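Local structure of ATP phosphoribosyltransferase (Thermotoga maritima, 1O63) at residues Leu76-Phe81 / Arg171-Val176; Cys64-Leu69 / Glu166-Arg171; Leu69-Thr74 / Lys109-Thr114. The protein probably catalyses the first step of histidine biosynthesis, condensing ATP with 5-phosphoribose 1-diphosphate to give phosphoribosyl-ATP and diphosphate. All blocks are in the same frame, centred on the assembly; numbering follows the deposited sequence. Where two conformers were deposited one is given.

Contact 1: Leu76-Phe81 / Arg171-Val176; sequences LIQPFF and RTHVVV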
loop_
_atom_site.group_PDB
_atom_site.type_symbol
_atom_site.label_atom_id
_atom_site.label_comp_id
_atom_site.label_asym_id
_atom_site.label_seq_id
_atom_site.Cartn_x
_atom_site.Cartn_y
_atom_site.Cartn_z
ATOM N N LEU A 76 17.071 10.193 9.564
ATOM C CA LEU A 76 16.897 11.504 8.983
ATOM C C LEU A 76 16.705 12.628 9.988
ATOM O O LEU A 76 16.079 12.526 11.046
ATOM C CB LEU A 76 15.737 11.486 7.965
ATOM C CG LEU A 76 15.753 10.304 6.994
ATOM C CD1 LEU A 76 14.391 10.136 6.333
ATOM C CD2 LEU A 76 16.860 10.520 5.951
ATOM N N ILE A 77 17.184 13.804 9.587
ATOM C CA ILE A 77 17.123 15.021 10.375
ATOM C C ILE A 77 15.848 15.807 10.146
ATOM O O ILE A 77 15.467 16.057 9.000
ATOM C CB ILE A 77 18.328 15.914 9.940
ATOM C CG1 ILE A 77 19.636 15.216 10.382
ATOM C CG2 ILE A 77 18.260 17.318 10.481
ATOM C CD1 ILE A 77 20.817 15.769 9.580
ATOM N N GLN A 78 15.230 16.285 11.223
ATOM C CA GLN A 78 14.048 17.128 11.116
ATOM C C GLN A 78 14.447 18.549 11.518
ATOM O O GLN A 78 14.683 18.762 12.724
ATOM C CB GLN A 78 12.935 16.653 12.071
ATOM C CG GLN A 78 12.260 15.357 11.668
ATOM C CD GLN A 78 11.010 15.067 12.505
ATOM O OE1 GLN A 78 10.137 15.940 12.695
ATOM N NE2 GLN A 78 10.942 13.845 12.985
ATOM N N PRO A 79 14.594 19.465 10.574
ATOM C CA PRO A 79 15.110 20.782 10.880
ATOM C C PRO A 79 14.137 21.595 11.707
ATOM O O PRO A 79 14.557 22.406 12.527
ATOM C CB PRO A 79 15.371 21.423 9.518
ATOM C CG PRO A 79 14.458 20.657 8.585
ATOM C CD PRO A 79 14.501 19.249 9.112
ATOM N N PHE A 80 12.835 21.427 11.468
ATOM C CA PHE A 80 11.853 22.210 12.228
ATOM C C PHE A 80 10.494 21.534 12.262
ATOM O O PHE A 80 10.249 20.532 11.583
ATOM C CB PHE A 80 11.780 23.630 11.685
ATOM C CG PHE A 80 11.359 23.771 10.256
ATOM C CD1 PHE A 80 10.016 23.839 9.913
ATOM C CD2 PHE A 80 12.303 23.860 9.241
ATOM C CE1 PHE A 80 9.613 23.986 8.600
ATOM C CE2 PHE A 80 11.910 24.009 7.929
ATOM C CZ PHE A 80 10.581 24.075 7.599
ATOM N N PHE A 81 9.580 22.154 13.004
ATOM C CA PHE A 81 8.227 21.654 13.237
ATOM C C PHE A 81 7.165 22.253 12.349
ATOM O O PHE A 81 7.008 23.467 12.245
ATOM C CB PHE A 81 7.905 21.984 14.726
ATOM C CG PHE A 81 6.583 21.503 15.234
ATOM C CD1 PHE A 81 5.439 22.272 15.098
ATOM C CD2 PHE A 81 6.479 20.294 15.908
ATOM C CE1 PHE A 81 4.219 21.829 15.579
ATOM C CE2 PHE A 81 5.271 19.859 16.401
ATOM C CZ PHE A 81 4.131 20.626 16.236
ATOM N N ARG A 171 0.894 14.886 11.895
ATOM C CA ARG A 171 1.186 16.152 11.233
ATOM C C ARG A 171 2.150 15.867 10.061
ATOM O O ARG A 171 2.671 14.784 9.920
ATOM C CB ARG A 171 1.995 17.048 12.207
ATOM C CG ARG A 171 1.421 17.188 13.587
ATOM C CD ARG A 171 2.144 18.248 14.410
ATOM N NE ARG A 171 1.273 18.722 15.502
ATOM C CZ ARG A 171 1.114 18.025 16.625
ATOM N NH1 ARG A 171 1.727 16.862 16.776
ATOM N NH2 ARG A 171 0.312 18.513 17.554
ATOM N N THR A 172 2.481 16.930 9.346
ATOM C CA THR A 172 3.497 16.865 8.295
ATOM C C THR A 172 4.850 17.119 8.953
ATOM O O THR A 172 4.914 17.899 9.900
ATOM C CB THR A 172 3.228 17.965 7.256
ATOM O OG1 THR A 172 1.876 17.757 6.792
ATOM C CG2 THR A 172 4.190 17.922 6.094
ATOM N N HIS A 173 5.900 16.442 8.476
ATOM C CA HIS A 173 7.235 16.682 9.044
ATOM C C HIS A 173 8.184 16.967 7.844
ATOM O O HIS A 173 7.884 16.431 6.785
ATOM C CB HIS A 173 7.763 15.426 9.727
ATOM C CG HIS A 173 6.974 14.963 10.914
ATOM N ND1 HIS A 173 7.337 15.221 12.198
ATOM C CD2 HIS A 173 5.805 14.267 10.972
ATOM C CE1 HIS A 173 6.411 14.708 13.031
ATOM N NE2 HIS A 173 5.479 14.124 12.296
ATOM N N VAL A 174 9.196 17.767 8.047
ATOM C CA VAL A 174 10.243 17.947 7.020
ATOM C C VAL A 174 11.464 17.133 7.459
ATOM O O VAL A 174 11.827 17.135 8.650
ATOM C CB VAL A 174 10.586 19.391 6.750
ATOM C CG1 VAL A 174 10.912 20.140 8.039
ATOM C CG2 VAL A 174 11.794 19.515 5.790
ATOM N N VAL A 175 12.040 16.364 6.533
ATOM C CA VAL A 175 13.148 15.473 6.843
ATOM C C VAL A 175 14.277 15.708 5.838
ATOM O O VAL A 175 13.994 16.007 4.671
ATOM C CB VAL A 175 12.776 13.993 6.844
ATOM C CG1 VAL A 175 12.110 13.612 8.166
ATOM C CG2 VAL A 175 11.901 13.600 5.660
ATOM N N VAL A 176 15.518 15.655 6.303
ATOM C CA VAL A 176 16.644 15.997 5.426
ATOM C C VAL A 176 17.641 14.844 5.376
ATOM O O VAL A 176 17.992 14.281 6.407
ATOM C CB VAL A 176 17.362 17.266 5.926
ATOM C CG1 VAL A 176 18.631 17.577 5.140
ATOM C CG2 VAL A 176 16.465 18.521 5.840
HETATM O O HOH W 1 9.049 18.271 10.981
#

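Contact 2: Cys64-Leu69 / Glu166-Arg171; sequences CGTDVL and EIFVIR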
loop_
_atom_site.group_PDB
_atom_site.type_symbol
_atom_site.label_atom_id
_atom_site.label_comp_id
_atom_site.label_asym_id
_atom_site.label_seq_id
_atom_site.Cartn_x
_atom_site.Cartn_y
_atom_site.Cartn_z
ATOM N N CYS A 64 6.794 13.958 5.037
ATOM C CA CYS A 64 5.928 12.811 5.272
ATOM C C CYS A 64 5.170 12.973 6.587
ATOM O O CYS A 64 5.497 13.832 7.406
ATOM C CB CYS A 64 6.707 11.499 5.228
ATOM S SG CYS A 64 8.094 11.433 6.389
ATOM N N GLY A 65 4.091 12.227 6.772
ATOM C CA GLY A 65 3.312 12.386 8.011
ATOM C C GLY A 65 3.944 11.654 9.179
ATOM O O GLY A 65 4.834 10.818 9.071
ATOM N N THR A 66 3.351 11.890 10.373
ATOM C CA THR A 66 3.840 11.237 11.578
ATOM C C THR A 66 3.687 9.723 11.503
ATOM O O THR A 66 4.516 8.985 12.051
ATOM C CB THR A 66 3.103 11.769 12.833
ATOM O OG1 THR A 66 2.969 13.198 12.718
ATOM C CG2 THR A 66 3.893 11.444 14.088
ATOM N N ASP A 67 2.665 9.235 10.846
ATOM C CA ASP A 67 2.427 7.805 10.675
ATOM C C ASP A 67 3.630 7.161 9.997
ATOM O O ASP A 67 4.148 6.157 10.502
ATOM C CB ASP A 67 1.131 7.552 9.900
ATOM C CG ASP A 67 1.012 8.356 8.628
ATOM O OD1 ASP A 67 0.519 7.805 7.615
ATOM O OD2 ASP A 67 1.404 9.543 8.579
ATOM N N VAL A 68 4.084 7.716 8.880
ATOM C CA VAL A 68 5.254 7.186 8.169
ATOM C C VAL A 68 6.461 7.170 9.088
ATOM O O VAL A 68 7.171 6.182 9.217
ATOM C CB VAL A 68 5.564 8.002 6.907
ATOM C CG1 VAL A 68 6.876 7.627 6.235
ATOM C CG2 VAL A 68 4.415 7.886 5.889
ATOM N N LEU A 69 6.740 8.323 9.724
ATOM C CA LEU A 69 7.895 8.481 10.579
ATOM C C LEU A 69 7.953 7.490 11.720
ATOM O O LEU A 69 9.039 6.983 12.057
ATOM C CB LEU A 69 7.961 9.917 11.140
ATOM C CG LEU A 69 9.170 10.750 10.715
ATOM C CD1 LEU A 69 9.409 10.629 9.227
ATOM C CD2 LEU A 69 9.022 12.214 11.108
ATOM N N GLU A 166 -6.473 7.601 21.919
ATOM C CA GLU A 166 -5.761 8.437 20.936
ATOM C C GLU A 166 -4.285 8.077 21.025
ATOM O O GLU A 166 -3.708 8.164 22.115
ATOM C CB GLU A 166 -5.986 9.904 21.296
ATOM C CG GLU A 166 -7.443 10.323 21.410
ATOM C CD GLU A 166 -8.011 10.801 20.080
ATOM O OE1 GLU A 166 -9.241 10.941 19.951
ATOM O OE2 GLU A 166 -7.200 11.030 19.153
ATOM N N ILE A 167 -3.673 7.567 19.960
ATOM C CA ILE A 167 -2.261 7.122 20.126
ATOM C C ILE A 167 -1.300 8.259 19.841
ATOM O O ILE A 167 -0.251 8.379 20.452
ATOM C CB ILE A 167 -1.970 5.898 19.256
ATOM C CG1 ILE A 167 -2.946 4.759 19.613
ATOM C CG2 ILE A 167 -0.521 5.457 19.457
ATOM C CD1 ILE A 167 -2.870 3.557 18.711
ATOM N N PHE A 168 -1.561 9.033 18.782
ATOM C CA PHE A 168 -0.743 10.194 18.494
ATOM C C PHE A 168 -1.432 11.033 17.432
ATOM O O PHE A 168 -2.214 10.525 16.593
ATOM C CB PHE A 168 0.703 9.951 18.117
ATOM C CG PHE A 168 0.961 9.047 16.963
ATOM C CD1 PHE A 168 0.852 9.510 15.657
ATOM C CD2 PHE A 168 1.329 7.725 17.164
ATOM C CE1 PHE A 168 1.100 8.668 14.590
ATOM C CE2 PHE A 168 1.555 6.870 16.103
ATOM C CZ PHE A 168 1.443 7.347 14.801
ATOM N N VAL A 169 -1.102 12.314 17.504
ATOM C CA VAL A 169 -1.639 13.256 16.518
ATOM C C VAL A 169 -0.704 13.223 15.307
ATOM O O VAL A 169 0.486 13.016 15.506
ATOM C CB VAL A 169 -1.676 14.675 17.116
ATOM C CG1 VAL A 169 -1.849 15.715 16.021
ATOM C CG2 VAL A 169 -2.801 14.742 18.148
ATOM N N ILE A 170 -1.255 13.285 14.113
ATOM C CA ILE A 170 -0.471 13.179 12.889
ATOM C C ILE A 170 -0.348 14.539 12.206
ATOM O O ILE A 170 -1.336 15.227 11.948
ATOM C CB ILE A 170 -1.068 12.182 11.900
ATOM C CG1 ILE A 170 -0.930 10.734 12.456
ATOM C CG2 ILE A 170 -0.388 12.254 10.534
ATOM C CD1 ILE A 170 -1.979 9.835 11.810
ATOM N N ARG A 171 0.894 14.886 11.895
ATOM C CA ARG A 171 1.186 16.152 11.233
ATOM C C ARG A 171 2.150 15.867 10.061
ATOM O O ARG A 171 2.671 14.784 9.920
ATOM C CB ARG A 171 1.995 17.048 12.207
ATOM C CG ARG A 171 1.421 17.188 13.587
ATOM C CD ARG A 171 2.144 18.248 14.410
ATOM N NE ARG A 171 1.273 18.722 15.502
ATOM C CZ ARG A 171 1.114 18.025 16.625
ATOM N NH1 ARG A 171 1.727 16.862 16.776
ATOM N NH2 ARG A 171 0.312 18.513 17.554
#

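Contact 3: Leu69-Thr74 / Lys109-Thr114; sequences LLEKET and KFPNVT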
loop_
_atom_site.group_PDB
_atom_site.type_symbol
_atom_site.label_atom_id
_atom_site.label_comp_id
_atom_site.label_asym_id
_atom_site.label_seq_id
_atom_site.Cartn_x
_atom_site.Cartn_y
_atom_site.Cartn_z
ATOM N N LEU A 69 6.740 8.323 9.724
ATOM C CA LEU A 69 7.895 8.481 10.579
ATOM C C LEU A 69 7.953 7.490 11.720
ATOM O O LEU A 69 9.039 6.983 12.057
ATOM C CB LEU A 69 7.961 9.917 11.140
ATOM C CG LEU A 69 9.170 10.750 10.715
ATOM C CD1 LEU A 69 9.409 10.629 9.227
ATOM C CD2 LEU A 69 9.022 12.214 11.108
ATOM N N LEU A 70 6.803 7.272 12.373
ATOM C CA LEU A 70 6.803 6.356 13.524
ATOM C C LEU A 70 6.706 4.910 13.072
ATOM O O LEU A 70 7.081 4.027 13.834
ATOM C CB LEU A 70 5.704 6.701 14.504
ATOM C CG LEU A 70 5.957 7.530 15.732
ATOM C CD1 LEU A 70 7.335 8.161 15.841
ATOM C CD2 LEU A 70 4.879 8.601 15.908
ATOM N N GLU A 71 6.116 4.632 11.901
ATOM C CA GLU A 71 5.996 3.240 11.484
ATOM C C GLU A 71 7.327 2.674 10.995
ATOM O O GLU A 71 7.570 1.474 11.073
ATOM C CB GLU A 71 4.914 3.104 10.398
ATOM C CG GLU A 71 4.760 1.704 9.862
ATOM C CD GLU A 71 4.314 0.716 10.934
ATOM O OE1 GLU A 71 4.545 -0.484 10.790
ATOM O OE2 GLU A 71 3.722 1.160 11.953
ATOM N N LYS A 72 8.169 3.527 10.477
ATOM C CA LYS A 72 9.446 3.150 9.851
ATOM C C LYS A 72 10.530 4.067 10.387
ATOM O O LYS A 72 10.602 5.236 9.978
ATOM C CB LYS A 72 9.244 3.338 8.342
ATOM C CG LYS A 72 10.457 3.358 7.454
ATOM C CD LYS A 72 10.038 3.512 5.988
ATOM C CE LYS A 72 11.236 3.410 5.053
ATOM N NZ LYS A 72 10.792 3.395 3.629
ATOM N N GLU A 73 11.342 3.592 11.318
ATOM C CA GLU A 73 12.370 4.471 11.893
ATOM C C GLU A 73 13.527 4.746 10.959
ATOM O O GLU A 73 14.048 3.871 10.274
ATOM C CB GLU A 73 12.860 3.876 13.222
ATOM C CG GLU A 73 13.068 4.944 14.289
ATOM C CD GLU A 73 11.768 5.587 14.736
ATOM O OE1 GLU A 73 11.815 6.495 15.605
ATOM O OE2 GLU A 73 10.688 5.183 14.245
ATOM N N THR A 74 13.930 6.013 10.865
ATOM C CA THR A 74 15.054 6.421 10.033
ATOM C C THR A 74 16.033 7.259 10.869
ATOM O O THR A 74 15.698 7.705 11.967
ATOM C CB THR A 74 14.607 7.321 8.860
ATOM O OG1 THR A 74 14.103 8.543 9.402
ATOM C CG2 THR A 74 13.514 6.677 8.016
ATOM N N LYS A 109 -2.760 -1.128 9.306
ATOM C CA LYS A 109 -1.773 -0.887 8.269
ATOM C C LYS A 109 -0.423 -0.515 8.902
ATOM O O LYS A 109 0.589 -0.339 8.199
ATOM C CB LYS A 109 -2.160 0.300 7.374
ATOM C CG LYS A 109 -3.522 0.168 6.728
ATOM C CD LYS A 109 -3.659 1.106 5.543
ATOM C CE LYS A 109 -4.087 2.473 5.975
ATOM N NZ LYS A 109 -4.566 3.317 4.837
ATOM N N PHE A 110 -0.455 -0.257 10.209
ATOM C CA PHE A 110 0.777 0.152 10.920
ATOM C C PHE A 110 1.188 -0.834 11.988
ATOM O O PHE A 110 0.990 -0.617 13.187
ATOM C CB PHE A 110 0.504 1.541 11.549
ATOM C CG PHE A 110 -0.168 2.470 10.535
ATOM C CD1 PHE A 110 -1.528 2.638 10.559
ATOM C CD2 PHE A 110 0.589 3.159 9.592
ATOM C CE1 PHE A 110 -2.166 3.497 9.670
ATOM C CE2 PHE A 110 -0.025 4.028 8.705
ATOM C CZ PHE A 110 -1.402 4.159 8.705
ATOM N N PRO A 111 1.781 -1.976 11.597
ATOM C CA PRO A 111 2.167 -2.995 12.544
ATOM C C PRO A 111 3.212 -2.581 13.544
ATOM O O PRO A 111 3.074 -3.010 14.715
ATOM C CB PRO A 111 2.590 -4.189 11.677
ATOM C CG PRO A 111 2.927 -3.591 10.351
ATOM C CD PRO A 111 2.077 -2.370 10.215
ATOM N N ASN A 112 4.192 -1.738 13.255
ATOM C CA ASN A 112 5.180 -1.357 14.268
ATOM C C ASN A 112 4.574 -0.398 15.286
ATOM O O ASN A 112 4.809 -0.505 16.482
ATOM C CB ASN A 112 6.439 -0.750 13.641
ATOM C CG ASN A 112 7.161 -1.756 12.758
ATOM O OD1 ASN A 112 7.159 -2.946 13.047
ATOM N ND2 ASN A 112 7.725 -1.279 11.643
ATOM N N VAL A 113 3.843 0.619 14.763
ATOM C CA VAL A 113 3.096 1.517 15.646
ATOM C C VAL A 113 2.203 0.702 16.599
ATOM O O VAL A 113 2.176 0.936 17.792
ATOM C CB VAL A 113 2.199 2.446 14.799
ATOM C CG1 VAL A 113 1.052 3.010 15.614
ATOM C CG2 VAL A 113 3.083 3.570 14.236
ATOM N N THR A 114 1.453 -0.257 16.057
ATOM C CA THR A 114 0.541 -1.065 16.885
ATOM C C THR A 114 1.340 -1.898 17.885
ATOM O O THR A 114 1.010 -1.930 19.080
ATOM C CB THR A 114 -0.429 -1.948 16.126
ATOM O OG1 THR A 114 -1.072 -2.868 17.075
ATOM C CG2 THR A 114 0.224 -2.841 15.102
#

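Contact 1: Leu76-Phe81 / Arg171-Val176
The loop Leu76-Phe81, which carries the chain from helix 66-71 into strand 81-94, runs back along the final residues of strand 161-176, and Ile77 and Val176 pair there as a single antiparallel bridge. Val176 N donates to Ile77 O at 2.7 Å, while the return bond from Ile77 N to Val176 O is weak. One residue on, Gln78 CA approaches Val174 O at 3.3 Å, a CA-H...O contact to a buried carbonyl that has no hydrogen-bond partner in the model.

Gln78 holds CG anti to its carbonyl carbon (chi1 -72°) and is extended beyond it, alongside Val175. Its OE1 takes the proton of His173 ND1 at 2.9 Å, near the plane of the imidazole but from above the amide, whose plane stands 89° from the ring. His173 NE2 is hydrogen-bonded to Thr66 OG1, so both ring nitrogens are used and the rotation of the ring is fixed. A water accepts from Val174 N and lies 2.6 Å from Phe80 O, close to Gln78 OE1 as well.

In this fold, of the type II periplasmic-binding-protein kind, strands 161-176 and 81-94 are the long neighbours that span both lobes, and the loop packs on the first of them just before entering the second. Val174 CG1 sits over the centre of the Phe80 ring, 3.9 Å from the centroid, and meets Pro79 CG at 3.6 Å; helix 185-204 touches Pro79 and Phe80 too. At the far end Phe81 CZ lies over one face of the Arg171 guanidinium, 3.5 Å from NE, the two planes 44° apart.

Contact 2: Cys64-Leu69 / Glu166-Arg171
Thr66 OG1 is gripped from two directions: Arg171 N donates to it at 2.8 Å in an almost straight bond (174°), and His173 NE2 is its second hydrogen-bond partner. The site is a strand-to-helix junction. Strand 61-65 runs antiparallel beside strand 161-176, and at Gly65, the N-cap, the chain leaves the sheet to start helix 66-71. Gly65 CA still comes within 3.1 Å of Arg171 O as a CA-H...O contact, and Thr66 N reaches the same oxygen at 3.0 Å, though that bond is bent and weak. Past the N-cap, Thr66 still faces the backbone of Arg171, and its hydroxyl makes the sound bond there.

The branching of Thr66 splits its duties. OG1 lies anti to the carbonyl carbon (chi1 -42°) and turns to the strand backbone, while CG2 meets the Phe168 ring, 3.9 Å from CD1, the two side chains sliding past each other in opposite directions. A valine in its place would probably leave Arg171 N and His173 NE2 without this shared oxygen and the imidazole less firmly held.

Phe168 belongs to a classic beta bulge, formed with Ile167 opposite Met89 of strand 81-94, and its ring also touches Val113 of helix 111-121. Ile170 packs against the helix start, its CG2 3.8 Å from Thr66 N. Asp67 crosses Ile170 at about a right angle, bringing OD2 to 3.8 Å from that same methyl, CG2.

Contact 3: Leu69-Thr74 / Lys109-Thr114
Phe110, the N-cap residue of helix 111-121, is met by the carboxylate of Glu71, whose OE2 lies 3.3 Å from Phe110 CB. The contact bridges the two lobes of the periplasmic-binding-protein-like fold: Glu71 ends helix 66-71 in one, and the start of helix 111-121 in the other offers its N-H groups to that side chain. The Phe110 ring itself turns away, toward Met89 and Ile149.

Pro111 comes next, crossing the glutamate at about a right angle with CD 3.2 Å from OE1. Its nitrogen carries no hydrogen, so the N-H donors begin one residue later.

Asn112 bonds twice. Its backbone N donates to Glu71 OE1 at 2.8 Å, on the syn lone pair of that oxygen. Its ND2 reaches Glu71 O, also at 2.8 Å, in a bond that lies in the amide plane and runs nearly along the C=O axis, which would hinder the amide from turning.

Val113 N completes the grip, donating to Glu71 OE2 at 2.9 Å from the syn side, 28° out of the carboxylate plane. Both oxygens thus take N-H groups of the first helical turn, where the helix end would probably favour the charged carboxylate. Glu71 gets there with CG anti to the backbone N (chi1 178°) and a bend at chi2 (63°), in a buried setting that Phe48 also lines. Leu70 O, in the last turn of its helix, accepts from Arg116 NH1, farther along helix 111-121. The apolar pair across the contact is Val113 CG2 and Leu70 CB, 4.1 Å apart.

In the fold
Contacts 1 and 2 follow one another along strand 161-176, their centres about 12 Å apart, and share Arg171; contact 3 lies about 9 Å from contact 2 and about 16 Å from contact 1, centre to centre. Helix 66-71 belongs to both contact 2 and contact 3, with Leu69 in common. Along the chain contact 3 is nested within the loop that contact 2 closes, while contact 1 crosses both. Leu69 packs against Gln78 and His173, and Phe168 against Leu70. Contacts 1 and 2 pack a loop and a helix start on strand 161-176, which sits between 61-65 and 81-94 in the mixed sheet, and contact 3 ties the end of that helix to the opposing lobe.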